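Local coordinates for nicotinate phosphoribosyltransferase (Porphyromonas gingivalis, PDB 2IM5), which probably catalyses the ATP-dependent synthesis of nicotinate mononucleotide from nicotinate and phosphoribosyl diphosphate, a step in NAD biosynthesis, at residues 8-22 with 69-81. Sequence-based numbering, arbitrary orientation.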
loop_
_atom_site.group_PDB
_atom_site.type_symbol
_atom_site.label_atom_id
_atom_site.label_comp_id
_atom_site.label_asym_id
_atom_site.label_seq_id
_atom_site.Cartn_x
_atom_site.Cartn_y
_atom_site.Cartn_z
ATOM N N LEU A 8 -11.378 6.069 -8.957
ATOM C CA LEU A 8 -11.374 5.264 -7.737
ATOM C C LEU A 8 -10.581 3.972 -7.919
ATOM O O LEU A 8 -10.449 3.182 -6.984
ATOM C CB LEU A 8 -12.799 4.916 -7.298
ATOM C CG LEU A 8 -13.759 6.042 -6.919
ATOM C CD1 LEU A 8 -15.007 5.427 -6.294
ATOM C CD2 LEU A 8 -13.087 7.008 -5.942
ATOM N N ASP A 9 -10.056 3.749 -9.120
ATOM C CA ASP A 9 -9.265 2.546 -9.378
ATOM C C ASP A 9 -7.865 2.805 -8.830
ATOM O O ASP A 9 -6.926 3.110 -9.570
ATOM C CB ASP A 9 -9.223 2.242 -10.883
ATOM C CG ASP A 9 -8.572 0.900 -11.199
ATOM O OD1 ASP A 9 -8.434 0.057 -10.288
ATOM O OD2 ASP A 9 -8.208 0.676 -12.372
ATOM N N THR A 10 -7.752 2.693 -7.511
ATOM C CA THR A 10 -6.504 2.921 -6.797
ATOM C C THR A 10 -6.675 2.318 -5.404
ATOM O O THR A 10 -7.754 1.810 -5.068
ATOM C CB THR A 10 -6.214 4.442 -6.683
ATOM O OG1 THR A 10 -4.941 4.657 -6.060
ATOM C CG2 THR A 10 -7.294 5.130 -5.867
ATOM N N ASP A 11 -5.619 2.362 -4.598
ATOM C CA ASP A 11 -5.685 1.816 -3.248
ATOM C C ASP A 11 -6.279 2.789 -2.243
ATOM O O ASP A 11 -6.100 4.001 -2.350
ATOM C CB ASP A 11 -4.301 1.387 -2.772
ATOM C CG ASP A 11 -3.856 0.086 -3.399
ATOM O OD1 ASP A 11 -4.620 -0.896 -3.324
ATOM O OD2 ASP A 11 -2.745 0.046 -3.961
ATOM N N LEU A 12 -6.987 2.241 -1.261
ATOM C CA LEU A 12 -7.607 3.055 -0.226
ATOM C C LEU A 12 -6.605 3.981 0.456
ATOM O O LEU A 12 -6.883 5.157 0.668
ATOM C CB LEU A 12 -8.247 2.155 0.831
ATOM C CG LEU A 12 -8.726 2.888 2.090
ATOM C CD1 LEU A 12 -9.876 3.823 1.726
ATOM C CD2 LEU A 12 -9.165 1.875 3.148
ATOM N N TYR A 13 -5.428 3.456 0.780
ATOM C CA TYR A 13 -4.440 4.258 1.482
ATOM C C TYR A 13 -3.998 5.513 0.745
ATOM O O TYR A 13 -3.507 6.453 1.369
ATOM C CB TYR A 13 -3.232 3.395 1.882
ATOM C CG TYR A 13 -2.239 3.086 0.780
ATOM C CD1 TYR A 13 -1.229 3.993 0.445
ATOM C CD2 TYR A 13 -2.281 1.867 0.101
ATOM C CE1 TYR A 13 -0.284 3.688 -0.531
ATOM C CE2 TYR A 13 -1.342 1.552 -0.881
ATOM C CZ TYR A 13 -0.342 2.467 -1.191
ATOM O OH TYR A 13 0.605 2.154 -2.149
ATOM N N LYS A 14 -4.175 5.546 -0.573
ATOM C CA LYS A 14 -3.796 6.728 -1.336
ATOM C C LYS A 14 -4.720 7.881 -0.943
ATOM O O LYS A 14 -4.279 9.027 -0.819
ATOM C CB LYS A 14 -3.883 6.449 -2.842
ATOM C CG LYS A 14 -2.944 5.329 -3.329
ATOM C CD LYS A 14 -1.509 5.797 -3.614
ATOM C CE LYS A 14 -0.787 6.330 -2.373
ATOM N NZ LYS A 14 0.669 6.588 -2.620
ATOM N N PHE A 15 -6.001 7.579 -0.725
ATOM C CA PHE A 15 -6.957 8.612 -0.329
ATOM C C PHE A 15 -6.832 8.987 1.146
ATOM O O PHE A 15 -6.881 10.167 1.495
ATOM C CB PHE A 15 -8.400 8.174 -0.603
ATOM C CG PHE A 15 -8.740 8.066 -2.060
ATOM C CD1 PHE A 15 -8.337 9.041 -2.960
ATOM C CD2 PHE A 15 -9.491 6.998 -2.530
ATOM C CE1 PHE A 15 -8.677 8.956 -4.308
ATOM C CE2 PHE A 15 -9.836 6.908 -3.882
ATOM C CZ PHE A 15 -9.426 7.893 -4.769
ATOM N N THR A 16 -6.673 7.998 2.020
ATOM C CA THR A 16 -6.560 8.293 3.444
ATOM C C THR A 16 -5.278 9.061 3.758
ATOM O O THR A 16 -5.274 9.969 4.594
ATOM C CB THR A 16 -6.626 7.005 4.312
ATOM O OG1 THR A 16 -5.563 6.114 3.945
ATOM C CG2 THR A 16 -7.960 6.303 4.108
ATOM N N THR A 17 -4.188 8.703 3.092
ATOM C CA THR A 17 -2.930 9.407 3.311
ATOM C C THR A 17 -2.999 10.733 2.567
ATOM O O THR A 17 -2.448 11.735 3.011
ATOM C CB THR A 17 -1.740 8.593 2.792
ATOM O OG1 THR A 17 -1.831 7.267 3.318
ATOM C CG2 THR A 17 -0.416 9.221 3.240
ATOM N N GLY A 18 -3.687 10.730 1.430
ATOM C CA GLY A 18 -3.828 11.948 0.651
ATOM C C GLY A 18 -4.548 13.022 1.447
ATOM O O GLY A 18 -4.166 14.194 1.395
ATOM N N TYR A 19 -5.590 12.643 2.181
ATOM C CA TYR A 19 -6.322 13.619 2.990
ATOM C C TYR A 19 -5.474 14.029 4.184
ATOM O O TYR A 19 -5.467 15.195 4.577
ATOM C CB TYR A 19 -7.665 13.065 3.476
ATOM C CG TYR A 19 -8.322 13.974 4.493
ATOM C CD1 TYR A 19 -8.580 15.308 4.193
ATOM C CD2 TYR A 19 -8.607 13.523 5.783
ATOM C CE1 TYR A 19 -9.090 16.177 5.154
ATOM C CE2 TYR A 19 -9.121 14.385 6.752
ATOM C CZ TYR A 19 -9.355 15.708 6.432
ATOM O OH TYR A 19 -9.841 16.564 7.389
ATOM N N ALA A 20 -4.750 13.075 4.760
ATOM C CA ALA A 20 -3.887 13.398 5.891
ATOM C C ALA A 20 -2.883 14.477 5.464
ATOM O O ALA A 20 -2.630 15.418 6.218
ATOM C CB ALA A 20 -3.158 12.154 6.386
ATOM N N TYR A 21 -2.309 14.344 4.265
ATOM C CA TYR A 21 -1.359 15.358 3.780
ATOM C C TYR A 21 -2.089 16.686 3.523
ATOM O O TYR A 21 -1.606 17.760 3.886
ATOM C CB TYR A 21 -0.697 14.943 2.460
ATOM C CG TYR A 21 0.263 13.780 2.524
ATOM C CD1 TYR A 21 1.262 13.720 3.491
ATOM C CD2 TYR A 21 0.214 12.772 1.563
ATOM C CE1 TYR A 21 2.199 12.680 3.498
ATOM C CE2 TYR A 21 1.140 11.729 1.556
ATOM C CZ TYR A 21 2.130 11.688 2.521
ATOM O OH TYR A 21 3.050 10.667 2.492
ATOM N N ALA A 22 -3.253 16.597 2.885
ATOM C CA ALA A 22 -4.040 17.779 2.554
ATOM C C ALA A 22 -4.435 18.580 3.793
ATOM O O ALA A 22 -4.519 19.812 3.749
ATOM C CB ALA A 22 -5.281 17.372 1.778
ATOM N N PHE A 69 -20.861 6.954 -3.248
ATOM C CA PHE A 69 -20.239 5.785 -2.642
ATOM C C PHE A 69 -19.229 6.235 -1.578
ATOM O O PHE A 69 -19.208 5.715 -0.463
ATOM C CB PHE A 69 -19.517 4.956 -3.704
ATOM C CG PHE A 69 -18.698 3.833 -3.143
ATOM C CD1 PHE A 69 -19.312 2.692 -2.627
ATOM C CD2 PHE A 69 -17.307 3.922 -3.112
ATOM C CE1 PHE A 69 -18.549 1.653 -2.087
ATOM C CE2 PHE A 69 -16.539 2.897 -2.579
ATOM C CZ PHE A 69 -17.163 1.754 -2.062
ATOM N N LEU A 70 -18.388 7.202 -1.930
ATOM C CA LEU A 70 -17.388 7.697 -0.992
ATOM C C LEU A 70 -18.049 8.254 0.266
ATOM O O LEU A 70 -17.584 8.019 1.382
ATOM C CB LEU A 70 -16.526 8.788 -1.639
ATOM C CG LEU A 70 -15.635 8.361 -2.812
ATOM C CD1 LEU A 70 -14.872 9.561 -3.332
ATOM C CD2 LEU A 70 -14.664 7.270 -2.358
ATOM N N GLN A 71 -19.139 8.990 0.082
ATOM C CA GLN A 71 -19.843 9.579 1.215
ATOM C C GLN A 71 -20.443 8.508 2.114
ATOM O O GLN A 71 -20.446 8.645 3.333
ATOM C CB GLN A 71 -20.942 10.516 0.717
ATOM C CG GLN A 71 -20.419 11.643 -0.144
ATOM C CD GLN A 71 -21.529 12.439 -0.806
ATOM O OE1 GLN A 71 -22.459 11.870 -1.379
ATOM N NE2 GLN A 71 -21.428 13.761 -0.748
ATOM N N ARG A 72 -20.927 7.427 1.517
ATOM C CA ARG A 72 -21.540 6.363 2.302
ATOM C C ARG A 72 -20.586 5.327 2.868
ATOM O O ARG A 72 -20.745 4.909 4.010
ATOM C CB ARG A 72 -22.613 5.652 1.470
ATOM C CG ARG A 72 -23.763 6.568 1.099
ATOM C CD ARG A 72 -24.788 5.903 0.205
ATOM N NE ARG A 72 -25.839 6.852 -0.157
ATOM C CZ ARG A 72 -26.836 6.593 -0.998
ATOM N NH1 ARG A 72 -26.934 5.404 -1.584
ATOM N NH2 ARG A 72 -27.744 7.527 -1.249
ATOM N N GLU A 73 -19.594 4.928 2.081
ATOM C CA GLU A 73 -18.663 3.897 2.505
ATOM C C GLU A 73 -17.324 4.330 3.077
ATOM O O GLU A 73 -16.657 3.536 3.739
ATOM C CB GLU A 73 -18.431 2.929 1.349
ATOM C CG GLU A 73 -19.694 2.221 0.909
ATOM C CD GLU A 73 -20.379 1.511 2.060
ATOM O OE1 GLU A 73 -19.712 0.687 2.730
ATOM O OE2 GLU A 73 -21.577 1.779 2.300
ATOM N N LEU A 74 -16.909 5.563 2.816
ATOM C CA LEU A 74 -15.633 6.046 3.354
ATOM C C LEU A 74 -15.881 7.347 4.101
ATOM O O LEU A 74 -15.289 8.389 3.782
ATOM C CB LEU A 74 -14.609 6.267 2.233
ATOM C CG LEU A 74 -13.990 5.023 1.574
ATOM C CD1 LEU A 74 -15.033 4.310 0.730
ATOM C CD2 LEU A 74 -12.806 5.442 0.703
ATOM N N PRO A 75 -16.759 7.297 5.122
ATOM C CA PRO A 75 -17.112 8.464 5.936
ATOM C C PRO A 75 -15.952 9.126 6.665
ATOM O O PRO A 75 -16.053 10.294 7.029
ATOM C CB PRO A 75 -18.173 7.912 6.890
ATOM C CG PRO A 75 -17.722 6.498 7.088
ATOM C CD PRO A 75 -17.372 6.074 5.678
ATOM N N TYR A 76 -14.863 8.394 6.897
ATOM C CA TYR A 76 -13.718 9.005 7.570
ATOM C C TYR A 76 -13.054 10.057 6.663
ATOM O O TYR A 76 -12.191 10.815 7.110
ATOM C CB TYR A 76 -12.711 7.941 8.026
ATOM C CG TYR A 76 -12.615 6.752 7.111
ATOM C CD1 TYR A 76 -11.836 6.799 5.958
ATOM C CD2 TYR A 76 -13.346 5.592 7.373
ATOM C CE1 TYR A 76 -11.789 5.715 5.075
ATOM C CE2 TYR A 76 -13.309 4.501 6.498
ATOM C CZ TYR A 76 -12.532 4.574 5.353
ATOM O OH TYR A 76 -12.512 3.519 4.470
ATOM N N LEU A 77 -13.447 10.097 5.391
ATOM C CA LEU A 77 -12.930 11.118 4.476
ATOM C C LEU A 77 -13.988 12.223 4.583
ATOM O O LEU A 77 -15.144 12.032 4.195
ATOM C CB LEU A 77 -12.851 10.610 3.038
ATOM C CG LEU A 77 -11.873 9.475 2.733
ATOM C CD1 LEU A 77 -11.992 9.085 1.250
ATOM C CD2 LEU A 77 -10.453 9.905 3.066
ATOM N N PRO A 78 -13.608 13.386 5.134
ATOM C CA PRO A 78 -14.517 14.521 5.309
ATOM C C PRO A 78 -15.045 15.096 4.000
ATOM O O PRO A 78 -14.470 14.879 2.935
ATOM C CB PRO A 78 -13.661 15.548 6.067
ATOM C CG PRO A 78 -12.548 14.743 6.661
ATOM C CD PRO A 78 -12.255 13.732 5.591
ATOM N N PRO A 79 -16.149 15.856 4.073
ATOM C CA PRO A 79 -16.761 16.471 2.895
ATOM C C PRO A 79 -15.783 17.345 2.102
ATOM O O PRO A 79 -15.839 17.387 0.873
ATOM C CB PRO A 79 -17.915 17.275 3.491
ATOM C CG PRO A 79 -18.320 16.451 4.669
ATOM C CD PRO A 79 -16.985 16.071 5.269
ATOM N N ILE A 80 -14.888 18.036 2.799
ATOM C CA ILE A 80 -13.925 18.889 2.123
ATOM C C ILE A 80 -13.040 18.065 1.188
ATOM O O ILE A 80 -12.699 18.524 0.101
ATOM C CB ILE A 80 -13.019 19.673 3.129
ATOM C CG1 ILE A 80 -12.053 20.593 2.364
ATOM C CG2 ILE A 80 -12.206 18.717 3.986
ATOM C CD1 ILE A 80 -12.754 21.700 1.568
ATOM N N TYR A 81 -12.674 16.854 1.604
ATOM C CA TYR A 81 -11.825 16.023 0.762
ATOM C C TYR A 81 -12.613 15.464 -0.413
ATOM O O TYR A 81 -12.070 15.284 -1.500
ATOM C CB TYR A 81 -11.200 14.873 1.551
ATOM C CG TYR A 81 -10.056 14.239 0.799
ATOM C CD1 TYR A 81 -8.906 14.976 0.501
ATOM C CD2 TYR A 81 -10.129 12.917 0.356
ATOM C CE1 TYR A 81 -7.857 14.411 -0.219
ATOM C CE2 TYR A 81 -9.090 12.343 -0.360
ATOM C CZ TYR A 81 -7.956 13.095 -0.643
ATOM O OH TYR A 81 -6.919 12.528 -1.335
#
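L12 O accepts two backbone bonds, from F15 N at 2.9 Å and T16 N at 3.2 Å, and all three residues touch segment 69-81. No hydrogen bond joins the two segments; apolar and aromatic side chains hold them together. Y19 and Y81 are central. The helix backbone sets Y19 CB over the centre of the Y81 ring, 3.7 Å from the centroid, a CH-pi contact; with CG anti to the backbone N (chi1 171°), the Y19 ring is carried on toward P78. The two side chains run past each other in opposite directions, and their rings meet obliquely, planes at 56°. P78, the N-cap residue of helix 79-87, lies over one face of the Y19 ring, its CD 3.6 Å from the centroid in a second CH-pi contact. G18 has no side chain, and Y81 OH comes 3.7 Å from G18 C; the same oxygen meets the edge of the F15 ring. L77 lays CD1 against F15 CB and CD2 near Y19 CB. L12 CD1 presses against L74 CD2 at 3.5 Å and sits at the edge of the Y76 ring, while L8 CD2 passes L70 CD2 at 3.9 Å. Within the NAPRTase N-terminal domain, helix 12-24 and the residues before it thus pack against the end of helix 64-73, the type I beta turn L74-L77 and the start of helix 79-87, with helix 228-240 touching T16, Y19 and Y76, and helix 197-203 touching L8 and F69.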